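Local coordinates for possible HxlR family transcriptional factor (Thermoplasma volcanium, PDB 3DF8), which probably binds DNA as a transcriptional regulator of the HxlR family, built around a winged helix-turn-helix, at residues V20-I33 against I59-L72. Sequence-based numbering, arbitrary orientation. Where two conformers were deposited one is given.
Sequences VLHLLGKKYTMLII and ILSRRIKDLIDSGL. With ACT (acetate ion), chain C.
Arg63 lays its guanidinium against the turn between helices 21-25 and 29-33, with Lys26 CB over one face and Ile59 CG2 of its own helix over the centre of the other. Held between them, it grips a single backbone oxygen side-on: NE reaches Lys27 O at 2.9 Å and NH2 reaches the same Lys27 O at 3.0 Å. Both bonds are bent, 137° for NE and 135° for NH2, as expected when two nitrogens share one acceptor. The bend at chi2 (-68°) carries the chain across Thr29 at about a right angle, Thr29 OG1 lying 3.2 Å from Arg63 CD, while Ile32 CD1 presses on Arg63 CB. With an alanine here, Lys27 O is likely to lose both of its arginine donors, and a gap to open between Lys26 and Ile59. Further along helix 57-69, Leu67 is a knob among Leu23, Thr29, Ile32 and Ile33; its CD1 meets Ile32 CG2 at 3.7 Å. Leu23 CD1 packs on Asp66 CB at 3.6 Å, while its CD2 lies 3.6 Å from Ser70 OG. Leu67 also packs on Val73, and Ile33 on helix 87-108. The chemistry thus divides: leucines and isoleucines pack the helices of the helix-turn-helix domain together, while one arginine ties the type II turn at Lys26-Thr29 to helix 57-69.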
loop_
_atom_site.group_PDB
_atom_site.type_symbol
_atom_site.label_atom_id
_atom_site.label_comp_id
_atom_site.label_asym_id
_atom_site.label_seq_id
_atom_site.Cartn_x
_atom_site.Cartn_y
_atom_site.Cartn_z
ATOM N N VAL A 20 5.132 10.032 -1.403
ATOM C CA VAL A 20 4.149 9.813 -0.337
ATOM C C VAL A 20 3.889 8.304 -0.158
ATOM O O VAL A 20 3.218 7.886 0.776
ATOM C CB VAL A 20 2.892 10.679 -0.560
ATOM C CG1 VAL A 20 2.117 10.242 -1.801
ATOM C CG2 VAL A 20 2.023 10.695 0.684
ATOM N N LEU A 21 4.455 7.501 -1.061
ATOM C CA LEU A 21 4.416 6.052 -0.931
ATOM C C LEU A 21 5.035 5.645 0.417
ATOM O O LEU A 21 4.542 4.716 1.043
ATOM C CB LEU A 21 5.176 5.383 -2.089
ATOM C CG LEU A 21 5.241 3.856 -2.070
ATOM C CD1 LEU A 21 3.849 3.245 -2.076
ATOM C CD2 LEU A 21 6.075 3.389 -3.270
ATOM N N HIS A 22 6.085 6.353 0.860
ATOM C CA HIS A 22 6.749 6.076 2.133
ATOM C C HIS A 22 5.739 6.122 3.263
ATOM O O HIS A 22 5.624 5.179 4.065
ATOM C CB HIS A 22 7.888 7.097 2.383
ATOM C CG HIS A 22 8.612 6.918 3.683
ATOM N ND1 HIS A 22 9.623 5.998 3.845
ATOM C CD2 HIS A 22 8.513 7.577 4.863
ATOM C CE1 HIS A 22 10.104 6.080 5.078
ATOM N NE2 HIS A 22 9.442 7.027 5.719
ATOM N N LEU A 23 4.991 7.214 3.318
ATOM C CA LEU A 23 3.976 7.375 4.374
ATOM C C LEU A 23 2.906 6.296 4.246
ATOM O O LEU A 23 2.574 5.616 5.237
ATOM C CB LEU A 23 3.335 8.751 4.270
ATOM C CG LEU A 23 2.125 9.009 5.181
ATOM C CD1 LEU A 23 2.403 8.689 6.677
ATOM C CD2 LEU A 23 1.641 10.458 4.981
ATOM N N LEU A 24 2.410 6.124 3.024
ATOM C CA LEU A 24 1.349 5.154 2.772
ATOM C C LEU A 24 1.697 3.740 3.220
ATOM O O LEU A 24 0.811 2.989 3.625
ATOM C CB LEU A 24 0.924 5.183 1.304
ATOM C CG LEU A 24 -0.410 5.878 1.012
ATOM C CD1 LEU A 24 -1.530 4.871 1.171
ATOM C CD2 LEU A 24 -0.685 7.139 1.858
ATOM N N GLY A 25 2.973 3.402 3.171
ATOM C CA GLY A 25 3.430 2.072 3.586
ATOM C C GLY A 25 3.594 1.847 5.085
ATOM O O GLY A 25 3.550 0.707 5.542
ATOM N N LYS A 26 3.796 2.917 5.849
ATOM C CA LYS A 26 3.977 2.798 7.290
ATOM C C LYS A 26 2.769 2.097 7.922
ATOM O O LYS A 26 1.619 2.301 7.476
ATOM C CB LYS A 26 4.155 4.181 7.918
ATOM C CG LYS A 26 5.459 4.846 7.564
ATOM C CD LYS A 26 5.615 6.154 8.321
ATOM C CE LYS A 26 6.643 7.036 7.614
ATOM N NZ LYS A 26 7.604 7.676 8.574
ATOM N N LYS A 27 3.045 1.307 8.964
ATOM C CA LYS A 27 2.030 0.509 9.625
ATOM C C LYS A 27 0.804 1.377 9.933
ATOM O O LYS A 27 0.950 2.476 10.479
ATOM C CB LYS A 27 2.579 -0.131 10.909
ATOM C CG LYS A 27 1.672 -1.220 11.408
ATOM C CD LYS A 27 2.283 -2.012 12.581
ATOM C CE LYS A 27 1.308 -3.100 13.007
ATOM N NZ LYS A 27 0.701 -3.758 11.789
ATOM N N TYR A 28 -0.387 0.874 9.569
ATOM C CA TYR A 28 -1.683 1.519 9.848
ATOM C C TYR A 28 -2.146 2.611 8.890
ATOM O O TYR A 28 -3.306 2.985 8.919
ATOM C CB TYR A 28 -1.767 2.034 11.292
ATOM C CG TYR A 28 -1.583 0.954 12.347
ATOM C CD1 TYR A 28 -0.462 0.962 13.176
ATOM C CD2 TYR A 28 -2.548 -0.050 12.536
ATOM C CE1 TYR A 28 -0.299 -0.009 14.142
ATOM C CE2 TYR A 28 -2.381 -1.017 13.505
ATOM C CZ TYR A 28 -1.259 -0.988 14.303
ATOM O OH TYR A 28 -1.085 -1.933 15.286
ATOM N N THR A 29 -1.255 3.148 8.066
ATOM C CA THR A 29 -1.638 4.361 7.296
ATOM C C THR A 29 -2.789 4.068 6.364
ATOM O O THR A 29 -3.750 4.842 6.295
ATOM C CB THR A 29 -0.446 4.981 6.544
ATOM O OG1 THR A 29 0.603 5.286 7.481
ATOM C CG2 THR A 29 -0.876 6.302 5.807
HETATM N N MSE A 30 -2.710 2.934 5.667
HETATM C CA MSE A 30 -3.782 2.578 4.718
HETATM C C MSE A 30 -5.072 2.307 5.481
HETATM O O MSE A 30 -6.178 2.678 5.037
HETATM C CB MSE A 30 -3.380 1.397 3.832
HETATM C CG MSE A 30 -2.297 1.769 2.840
HETATM SE SE MSE A 30 -1.793 0.266 1.685
HETATM C CE MSE A 30 -0.246 -0.323 2.754
ATOM N N LEU A 31 -4.946 1.692 6.648
ATOM C CA LEU A 31 -6.137 1.438 7.479
ATOM C C LEU A 31 -6.741 2.752 7.995
ATOM O O LEU A 31 -7.975 2.849 8.076
ATOM C CB LEU A 31 -5.803 0.529 8.628
ATOM C CG LEU A 31 -5.509 -0.932 8.243
ATOM C CD1 LEU A 31 -5.012 -1.677 9.504
ATOM C CD2 LEU A 31 -6.701 -1.578 7.536
ATOM N N ILE A 32 -5.904 3.724 8.375
ATOM C CA ILE A 32 -6.427 5.043 8.833
ATOM C C ILE A 32 -7.214 5.708 7.676
ATOM O O ILE A 32 -8.355 6.176 7.862
ATOM C CB ILE A 32 -5.308 5.944 9.338
ATOM C CG1 ILE A 32 -4.741 5.363 10.662
ATOM C CG2 ILE A 32 -5.840 7.373 9.528
ATOM C CD1 ILE A 32 -3.320 5.898 11.108
ATOM N N ILE A 33 -6.601 5.784 6.499
ATOM C CA ILE A 33 -7.306 6.315 5.314
ATOM C C ILE A 33 -8.618 5.590 5.063
ATOM O O ILE A 33 -9.626 6.215 4.790
ATOM C CB ILE A 33 -6.400 6.301 4.050
ATOM C CG1 ILE A 33 -5.200 7.248 4.295
ATOM C CG2 ILE A 33 -7.200 6.575 2.738
ATOM C CD1 ILE A 33 -4.059 7.140 3.245
ATOM N N ILE A 59 0.894 6.235 17.829
ATOM C CA ILE A 59 1.039 5.957 16.392
ATOM C C ILE A 59 -0.092 6.630 15.620
ATOM O O ILE A 59 0.125 7.215 14.542
ATOM C CB ILE A 59 1.114 4.416 16.100
ATOM C CG1 ILE A 59 2.364 3.824 16.783
ATOM C CG2 ILE A 59 0.986 4.116 14.551
ATOM C CD1 ILE A 59 3.658 4.423 16.328
ATOM N N LEU A 60 -1.314 6.559 16.149
ATOM C CA LEU A 60 -2.436 7.181 15.439
ATOM C C LEU A 60 -2.220 8.681 15.288
ATOM O O LEU A 60 -2.461 9.239 14.212
ATOM C CB LEU A 60 -3.782 6.890 16.089
ATOM C CG LEU A 60 -5.042 7.509 15.437
ATOM C CD1 LEU A 60 -5.207 7.125 13.980
ATOM C CD2 LEU A 60 -6.294 7.124 16.229
ATOM N N SER A 61 -1.768 9.319 16.350
ATOM C CA SER A 61 -1.554 10.773 16.339
ATOM C C SER A 61 -0.432 11.129 15.335
ATOM O O SER A 61 -0.550 12.103 14.571
ATOM C CB SER A 61 -1.188 11.241 17.757
ATOM O OG SER A 61 -0.933 12.630 17.736
ATOM N N ARG A 62 0.639 10.339 15.331
ATOM C CA ARG A 62 1.798 10.590 14.457
ATOM C C ARG A 62 1.394 10.425 12.996
ATOM O O ARG A 62 1.775 11.234 12.142
ATOM C CB ARG A 62 2.981 9.668 14.797
ATOM C CG ARG A 62 4.263 10.011 14.030
ATOM C CD ARG A 62 5.449 9.097 14.355
ATOM N NE ARG A 62 6.149 8.701 13.133
ATOM C CZ ARG A 62 7.350 8.134 13.067
ATOM N NH1 ARG A 62 8.065 7.892 14.166
ATOM N NH2 ARG A 62 7.842 7.813 11.875
ATOM N N ARG A 63 0.606 9.383 12.709
ATOM C CA ARG A 63 0.157 9.171 11.321
ATOM C C ARG A 63 -0.837 10.236 10.836
ATOM O O ARG A 63 -0.751 10.717 9.692
ATOM C CB ARG A 63 -0.485 7.785 11.122
ATOM C CG ARG A 63 0.429 6.622 11.339
ATOM C CD ARG A 63 1.531 6.461 10.314
ATOM N NE ARG A 63 2.055 5.133 10.555
ATOM C CZ ARG A 63 3.043 4.887 11.420
ATOM N NH1 ARG A 63 3.669 5.904 12.031
ATOM N NH2 ARG A 63 3.430 3.646 11.647
ATOM N N ILE A 64 -1.725 10.653 11.739
ATOM C CA ILE A 64 -2.672 11.714 11.437
ATOM C C ILE A 64 -1.887 12.993 11.112
ATOM O O ILE A 64 -2.219 13.665 10.142
ATOM C CB ILE A 64 -3.690 11.902 12.589
ATOM C CG1 ILE A 64 -4.743 10.775 12.464
ATOM C CG2 ILE A 64 -4.344 13.313 12.511
ATOM C CD1 ILE A 64 -5.912 10.887 13.474
ATOM N N LYS A 65 -0.858 13.314 11.886
ATOM C CA LYS A 65 -0.093 14.537 11.605
ATOM C C LYS A 65 0.538 14.435 10.206
ATOM O O LYS A 65 0.532 15.418 9.447
ATOM C CB LYS A 65 0.991 14.730 12.639
ATOM C CG LYS A 65 1.898 15.888 12.321
ATOM C CD LYS A 65 3.048 15.961 13.286
ATOM C CE LYS A 65 4.109 16.899 12.721
ATOM N NZ LYS A 65 3.487 18.221 12.431
ATOM N N ASP A 66 1.070 13.258 9.868
ATOM C CA ASP A 66 1.800 13.131 8.606
ATOM C C ASP A 66 0.755 13.234 7.505
ATOM O O ASP A 66 1.033 13.781 6.431
ATOM C CB ASP A 66 2.525 11.786 8.486
ATOM C CG ASP A 66 3.739 11.674 9.377
ATOM O OD1 ASP A 66 4.299 12.718 9.790
ATOM O OD2 ASP A 66 4.125 10.498 9.612
ATOM N N LEU A 67 -0.421 12.664 7.773
ATOM C CA LEU A 67 -1.501 12.717 6.778
ATOM C C LEU A 67 -2.039 14.130 6.540
ATOM O O LEU A 67 -2.384 14.491 5.405
ATOM C CB LEU A 67 -2.650 11.745 7.117
ATOM C CG LEU A 67 -2.354 10.266 6.881
ATOM C CD1 LEU A 67 -3.380 9.386 7.699
ATOM C CD2 LEU A 67 -2.284 9.828 5.435
ATOM N N ILE A 68 -2.139 14.906 7.614
ATOM C CA ILE A 68 -2.521 16.332 7.519
ATOM C C ILE A 68 -1.433 17.090 6.729
ATOM O O ILE A 68 -1.726 17.849 5.802
ATOM C CB ILE A 68 -2.703 16.926 8.918
ATOM C CG1 ILE A 68 -3.941 16.324 9.596
ATOM C CG2 ILE A 68 -2.795 18.480 8.835
ATOM C CD1 ILE A 68 -4.065 16.706 11.099
ATOM N N ASP A 69 -0.179 16.878 7.092
ATOM C CA ASP A 69 0.939 17.546 6.406
ATOM C C ASP A 69 0.980 17.235 4.899
ATOM O O ASP A 69 1.345 18.103 4.091
ATOM C CB ASP A 69 2.253 17.215 7.104
ATOM C CG ASP A 69 2.371 17.857 8.497
ATOM O OD1 ASP A 69 1.498 18.677 8.888
ATOM O OD2 ASP A 69 3.349 17.547 9.199
ATOM N N SER A 70 0.585 16.014 4.534
ATOM C CA SER A 70 0.585 15.548 3.149
ATOM C C SER A 70 -0.683 15.924 2.382
ATOM O O SER A 70 -0.795 15.629 1.191
ATOM C CB SER A 70 0.852 14.040 3.103
ATOM O OG SER A 70 2.151 13.772 3.619
ATOM N N GLY A 71 -1.618 16.592 3.075
ATOM C CA GLY A 71 -2.854 17.108 2.461
ATOM C C GLY A 71 -3.936 16.071 2.214
ATOM O O GLY A 71 -4.855 16.303 1.413
ATOM N N LEU A 72 -3.829 14.916 2.868
ATOM C CA LEU A 72 -4.814 13.839 2.703
ATOM C C LEU A 72 -5.909 13.837 3.776
ATOM O O LEU A 72 -6.965 13.236 3.556
ATOM C CB LEU A 72 -4.107 12.441 2.694
ATOM C CG LEU A 72 -3.013 12.366 1.591
ATOM C CD1 LEU A 72 -2.441 10.991 1.626
ATOM C CD2 LEU A 72 -3.610 12.653 0.201
HETATM C C ACT C . -0.505 -3.061 9.176
HETATM O O ACT C . -1.350 -3.041 10.107
HETATM O OXT ACT C . 0.327 -4.003 9.215
HETATM C CH3 ACT C . -0.474 -2.016 8.099
#